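Putative secreted lipase (Streptomyces sp. W007, PDB 5H6B) probably hydrolyses triacylglycerols to release fatty acids, as a secreted, thermostable lipase of the alpha/beta-hydrolase clan. Local coordinates at residues Tyr20-Leu34 with Lys93-Val106. Residues are numbered along the deposited sequence; the frame is centred on the assembly and turned at random.
Sequences YSCKPSAAHPRPVVL and KVLDATGAPKADLV
Val33 and Leu105 pair in parallel at the middle of an alpha/beta-hydrolase sheet, where strand 32-35 lies beside strand 103-108, the strand that runs into the probable nucleophile elbow. Val33 N donates to Asp104 O at 2.8 Å, Val33 O accepts from Val106 N, and Asp104 N reaches back to Pro31 O. On one face of the sheet Leu34 lies alongside Val106, its CD2 3.7 Å from Val106 CB, while Val32 CG1 meets Val106 CG2; Leu250 of helix 240-250 covers Val32, Asp104 and Val106 there. On the other face, turned to helix 80-98, Val33 CB lies 4.0 Å from Leu105 CD1, and Val33 CG2 faces Val94 CG2 and Ala103 CB.

Just before the strand, Arg30 runs its CG past Lys102 O, then bends at chi3 so that NE meets Asp104 OD2, a salt bridge of 3.1 Å. The N-H points almost straight at the oxygen (169°), which lies in the guanidinium plane, yet NE approaches that oxygen from above the carboxylate plane, the two planes being 69° apart. The other oxygen, OD1, is taken by Asn129 of the next strand, so both ends of this buried carboxylate are held. A leucine in place of Arg30 would probably leave Asp104 OD2 without its charged mate and the carboxylate held mainly through Asn129.

Pro31 continues the packing against the C-terminal end of helix 80-98, with CG 3.9 Å from Val94 CG1 and CD against Ala100 CB. Farther out, the Pro24 ring crosses the Thr98 side chain at about a right angle, CD against CB, Tyr20 meets Ala97 CB at its ring edge, and the Cys22-Cys59 disulfide ties this loop to strand 59-63. With chi1 near 53°, Thr98 OG1 turns back to donate to Val94 O at 2.7 Å, and this bond holds the side chain's rotation, OG1 and Thr98 N reaching the oxygen from opposite faces of the carbonyl plane.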
loop_
_atom_site.group_PDB
_atom_site.type_symbol
_atom_site.label_atom_id
_atom_site.label_comp_id
_atom_site.label_asym_id
_atom_site.label_seq_id
_atom_site.Cartn_x
_atom_site.Cartn_y
_atom_site.Cartn_z
ATOM N N TYR A 20 -9.308 1.731 18.186
ATOM C CA TYR A 20 -9.370 0.297 18.518
ATOM C C TYR A 20 -10.652 -0.189 19.221
ATOM O O TYR A 20 -10.763 -1.366 19.521
ATOM C CB TYR A 20 -8.115 -0.114 19.304
ATOM C CG TYR A 20 -6.887 -0.083 18.414
ATOM C CD1 TYR A 20 -6.148 1.100 18.225
ATOM C CD2 TYR A 20 -6.488 -1.228 17.717
ATOM C CE1 TYR A 20 -5.037 1.126 17.390
ATOM C CE2 TYR A 20 -5.381 -1.213 16.875
ATOM C CZ TYR A 20 -4.659 -0.041 16.715
ATOM O OH TYR A 20 -3.575 -0.051 15.873
ATOM N N SER A 21 -11.607 0.704 19.476
ATOM C CA SER A 21 -12.956 0.306 19.877
ATOM C C SER A 21 -13.889 0.154 18.657
ATOM O O SER A 21 -15.048 -0.229 18.819
ATOM C CB SER A 21 -13.531 1.315 20.875
ATOM O OG SER A 21 -13.994 2.482 20.209
ATOM N N CYS A 22 -13.384 0.433 17.450
ATOM C CA CYS A 22 -14.175 0.314 16.223
ATOM C C CYS A 22 -14.548 -1.148 15.954
ATOM O O CYS A 22 -13.737 -2.065 16.178
ATOM C CB CYS A 22 -13.436 0.903 15.002
ATOM S SG CYS A 22 -14.512 1.413 13.635
ATOM N N LYS A 23 -15.794 -1.334 15.514
ATOM C CA LYS A 23 -16.367 -2.645 15.203
ATOM C C LYS A 23 -16.950 -2.566 13.788
ATOM O O LYS A 23 -17.921 -1.828 13.564
ATOM C CB LYS A 23 -17.452 -3.045 16.225
ATOM C CG LYS A 23 -17.001 -4.087 17.248
ATOM C CD LYS A 23 -16.120 -3.504 18.348
ATOM C CE LYS A 23 -15.262 -4.584 18.990
ATOM N NZ LYS A 23 -14.404 -4.036 20.079
ATOM N N PRO A 24 -16.337 -3.289 12.827
ATOM C CA PRO A 24 -16.782 -3.253 11.432
ATOM C C PRO A 24 -18.270 -3.566 11.291
ATOM O O PRO A 24 -18.736 -4.555 11.854
ATOM C CB PRO A 24 -15.949 -4.354 10.764
ATOM C CG PRO A 24 -14.734 -4.476 11.592
ATOM C CD PRO A 24 -15.118 -4.107 12.993
ATOM N N SER A 25 -18.992 -2.735 10.547
ATOM C CA SER A 25 -20.414 -2.934 10.330
ATOM C C SER A 25 -20.666 -4.102 9.373
ATOM O O SER A 25 -19.731 -4.750 8.887
ATOM C CB SER A 25 -21.025 -1.669 9.774
ATOM O OG SER A 25 -20.595 -1.502 8.450
ATOM N N ALA A 26 -21.941 -4.388 9.128
ATOM C CA ALA A 26 -22.305 -5.458 8.216
ATOM C C ALA A 26 -22.071 -5.009 6.767
ATOM O O ALA A 26 -21.686 -5.820 5.930
ATOM C CB ALA A 26 -23.749 -5.904 8.443
ATOM N N ALA A 27 -22.288 -3.726 6.476
ATOM C CA ALA A 27 -21.953 -3.169 5.157
ATOM C C ALA A 27 -20.439 -3.236 4.845
ATOM O O ALA A 27 -20.056 -3.458 3.699
ATOM C CB ALA A 27 -22.457 -1.740 5.045
ATOM N N HIS A 28 -19.597 -3.057 5.864
ATOM C CA HIS A 28 -18.144 -3.095 5.710
ATOM C C HIS A 28 -17.551 -3.913 6.844
ATOM O O HIS A 28 -17.036 -3.372 7.817
ATOM C CB HIS A 28 -17.589 -1.677 5.667
ATOM C CG HIS A 28 -18.193 -0.848 4.579
ATOM N ND1 HIS A 28 -18.047 -1.159 3.245
ATOM C CD2 HIS A 28 -18.980 0.252 4.625
ATOM C CE1 HIS A 28 -18.695 -0.272 2.513
ATOM N NE2 HIS A 28 -19.272 0.597 3.326
ATOM N N PRO A 29 -17.663 -5.245 6.733
ATOM C CA PRO A 29 -17.304 -6.145 7.827
ATOM C C PRO A 29 -15.812 -6.379 8.031
ATOM O O PRO A 29 -15.431 -7.041 8.999
ATOM C CB PRO A 29 -18.002 -7.449 7.433
ATOM C CG PRO A 29 -18.028 -7.418 5.948
ATOM C CD PRO A 29 -18.229 -5.982 5.583
ATOM N N ARG A 30 -14.970 -5.869 7.138
ATOM C CA ARG A 30 -13.535 -6.002 7.319
ATOM C C ARG A 30 -12.918 -4.638 7.585
ATOM O O ARG A 30 -13.215 -3.673 6.878
ATOM C CB ARG A 30 -12.896 -6.688 6.113
ATOM C CG ARG A 30 -13.273 -8.166 6.008
ATOM C CD ARG A 30 -12.619 -8.834 4.810
ATOM N NE ARG A 30 -13.199 -8.295 3.588
ATOM C CZ ARG A 30 -14.301 -8.747 2.994
ATOM N NH1 ARG A 30 -14.970 -9.800 3.476
ATOM N NH2 ARG A 30 -14.741 -8.150 1.890
ATOM N N PRO A 31 -12.057 -4.557 8.614
ATOM C CA PRO A 31 -11.311 -3.333 8.834
ATOM C C PRO A 31 -10.209 -3.182 7.772
ATOM O O PRO A 31 -9.706 -4.187 7.238
ATOM C CB PRO A 31 -10.694 -3.562 10.204
ATOM C CG PRO A 31 -10.399 -5.028 10.212
ATOM C CD PRO A 31 -11.509 -5.671 9.416
ATOM N N VAL A 32 -9.848 -1.935 7.487
ATOM C CA VAL A 32 -8.844 -1.617 6.484
ATOM C C VAL A 32 -7.541 -1.260 7.184
ATOM O O VAL A 32 -7.546 -0.456 8.119
ATOM C CB VAL A 32 -9.302 -0.449 5.592
ATOM C CG1 VAL A 32 -8.243 -0.136 4.534
ATOM C CG2 VAL A 32 -10.632 -0.793 4.931
ATOM N N VAL A 33 -6.447 -1.887 6.743
ATOM C CA VAL A 33 -5.093 -1.538 7.162
ATOM C C VAL A 33 -4.355 -0.814 6.016
ATOM O O VAL A 33 -4.227 -1.351 4.912
ATOM C CB VAL A 33 -4.308 -2.774 7.657
ATOM C CG1 VAL A 33 -2.855 -2.429 7.967
ATOM C CG2 VAL A 33 -4.969 -3.364 8.903
ATOM N N LEU A 34 -3.880 0.399 6.309
ATOM C CA LEU A 34 -3.143 1.231 5.385
ATOM C C LEU A 34 -1.637 1.107 5.641
ATOM O O LEU A 34 -1.196 1.154 6.791
ATOM C CB LEU A 34 -3.573 2.680 5.537
ATOM C CG LEU A 34 -5.062 3.002 5.374
ATOM C CD1 LEU A 34 -5.268 4.511 5.446
ATOM C CD2 LEU A 34 -5.635 2.452 4.082
ATOM N N LYS A 93 -3.096 -7.743 15.828
ATOM C CA LYS A 93 -3.594 -6.772 16.817
ATOM C C LYS A 93 -4.904 -6.089 16.414
ATOM O O LYS A 93 -5.776 -5.841 17.262
ATOM C CB LYS A 93 -2.498 -5.732 17.064
ATOM C CG LYS A 93 -2.790 -4.630 18.073
ATOM C CD LYS A 93 -1.612 -3.663 18.184
ATOM C CE LYS A 93 -0.304 -4.394 18.488
ATOM N NZ LYS A 93 0.715 -3.521 19.125
ATOM N N VAL A 94 -5.047 -5.786 15.127
ATOM C CA VAL A 94 -6.292 -5.194 14.600
ATOM C C VAL A 94 -7.438 -6.235 14.587
ATOM O O VAL A 94 -8.599 -5.907 14.891
ATOM C CB VAL A 94 -6.071 -4.573 13.184
ATOM C CG1 VAL A 94 -7.378 -4.124 12.549
ATOM C CG2 VAL A 94 -5.112 -3.389 13.247
ATOM N N LEU A 95 -7.113 -7.471 14.220
ATOM C CA LEU A 95 -8.105 -8.558 14.229
ATOM C C LEU A 95 -8.503 -8.966 15.659
ATOM O O LEU A 95 -9.698 -9.070 15.949
ATOM C CB LEU A 95 -7.610 -9.758 13.407
ATOM C CG LEU A 95 -7.419 -9.466 11.907
ATOM C CD1 LEU A 95 -6.975 -10.715 11.147
ATOM C CD2 LEU A 95 -8.677 -8.885 11.280
ATOM N N ASP A 96 -7.516 -9.139 16.548
ATOM C CA ASP A 96 -7.765 -9.394 17.988
ATOM C C ASP A 96 -8.718 -8.366 18.603
ATOM O O ASP A 96 -9.542 -8.730 19.417
ATOM C CB ASP A 96 -6.457 -9.437 18.813
ATOM C CG ASP A 96 -5.594 -10.680 18.523
ATOM O OD1 ASP A 96 -6.032 -11.592 17.784
ATOM O OD2 ASP A 96 -4.451 -10.747 19.035
ATOM N N ALA A 97 -8.623 -7.102 18.192
ATOM C CA ALA A 97 -9.444 -6.016 18.742
ATOM C C ALA A 97 -10.825 -5.870 18.093
ATOM O O ALA A 97 -11.832 -5.678 18.785
ATOM C CB ALA A 97 -8.686 -4.700 18.642
ATOM N N THR A 98 -10.873 -5.929 16.766
ATOM C CA THR A 98 -12.136 -5.757 16.034
ATOM C C THR A 98 -13.026 -6.979 16.153
ATOM O O THR A 98 -14.248 -6.855 16.117
ATOM C CB THR A 98 -11.917 -5.471 14.521
ATOM O OG1 THR A 98 -11.073 -6.483 13.929
ATOM C CG2 THR A 98 -11.308 -4.086 14.331
ATOM N N GLY A 99 -12.400 -8.151 16.254
ATOM C CA GLY A 99 -13.100 -9.424 16.170
ATOM C C GLY A 99 -13.159 -10.029 14.773
ATOM O O GLY A 99 -13.418 -11.222 14.644
ATOM N N ALA A 100 -12.907 -9.241 13.725
ATOM C CA ALA A 100 -13.107 -9.711 12.352
ATOM C C ALA A 100 -12.170 -10.870 11.992
ATOM O O ALA A 100 -11.089 -10.996 12.568
ATOM C CB ALA A 100 -12.937 -8.569 11.365
ATOM N N PRO A 101 -12.600 -11.738 11.060
ATOM C CA PRO A 101 -11.746 -12.852 10.632
ATOM C C PRO A 101 -10.598 -12.430 9.695
ATOM O O PRO A 101 -9.555 -13.087 9.657
ATOM C CB PRO A 101 -12.728 -13.786 9.902
ATOM C CG PRO A 101 -13.825 -12.907 9.426
ATOM C CD PRO A 101 -13.928 -11.770 10.405
ATOM N N LYS A 102 -10.816 -11.380 8.909
ATOM C CA LYS A 102 -9.831 -10.917 7.942
ATOM C C LYS A 102 -9.834 -9.393 7.821
ATOM O O LYS A 102 -10.849 -8.727 8.052
ATOM C CB LYS A 102 -10.100 -11.548 6.568
ATOM C CG LYS A 102 -9.895 -13.057 6.506
ATOM C CD LYS A 102 -10.291 -13.611 5.150
ATOM C CE LYS A 102 -9.643 -14.957 4.882
ATOM N NZ LYS A 102 -10.228 -15.577 3.674
ATOM N N ALA A 103 -8.677 -8.866 7.448
ATOM C CA ALA A 103 -8.509 -7.454 7.141
ATOM C C ALA A 103 -8.358 -7.268 5.634
ATOM O O ALA A 103 -7.931 -8.191 4.936
ATOM C CB ALA A 103 -7.274 -6.939 7.853
ATOM N N ASP A 104 -8.735 -6.092 5.132
ATOM C CA ASP A 104 -8.328 -5.660 3.789
ATOM C C ASP A 104 -7.127 -4.708 3.918
ATOM O O ASP A 104 -7.084 -3.893 4.835
ATOM C CB ASP A 104 -9.491 -5.006 3.046
ATOM C CG ASP A 104 -10.553 -6.021 2.603
ATOM O OD1 ASP A 104 -10.200 -7.159 2.223
ATOM O OD2 ASP A 104 -11.753 -5.693 2.627
ATOM N N LEU A 105 -6.151 -4.844 3.018
ATOM C CA LEU A 105 -4.914 -4.059 3.041
ATOM C C LEU A 105 -4.864 -3.103 1.862
ATOM O O LEU A 105 -5.127 -3.508 0.732
ATOM C CB LEU A 105 -3.687 -4.979 3.015
ATOM C CG LEU A 105 -3.147 -5.397 4.383
ATOM C CD1 LEU A 105 -4.233 -5.996 5.251
ATOM C CD2 LEU A 105 -1.998 -6.376 4.228
ATOM N N VAL A 106 -4.549 -1.834 2.138
ATOM C CA VAL A 106 -4.263 -0.855 1.102
ATOM C C VAL A 106 -2.868 -0.295 1.350
ATOM O O VAL A 106 -2.574 0.175 2.444
ATOM C CB VAL A 106 -5.278 0.303 1.060
ATOM C CG1 VAL A 106 -4.943 1.235 -0.105
ATOM C CG2 VAL A 106 -6.704 -0.224 0.921
#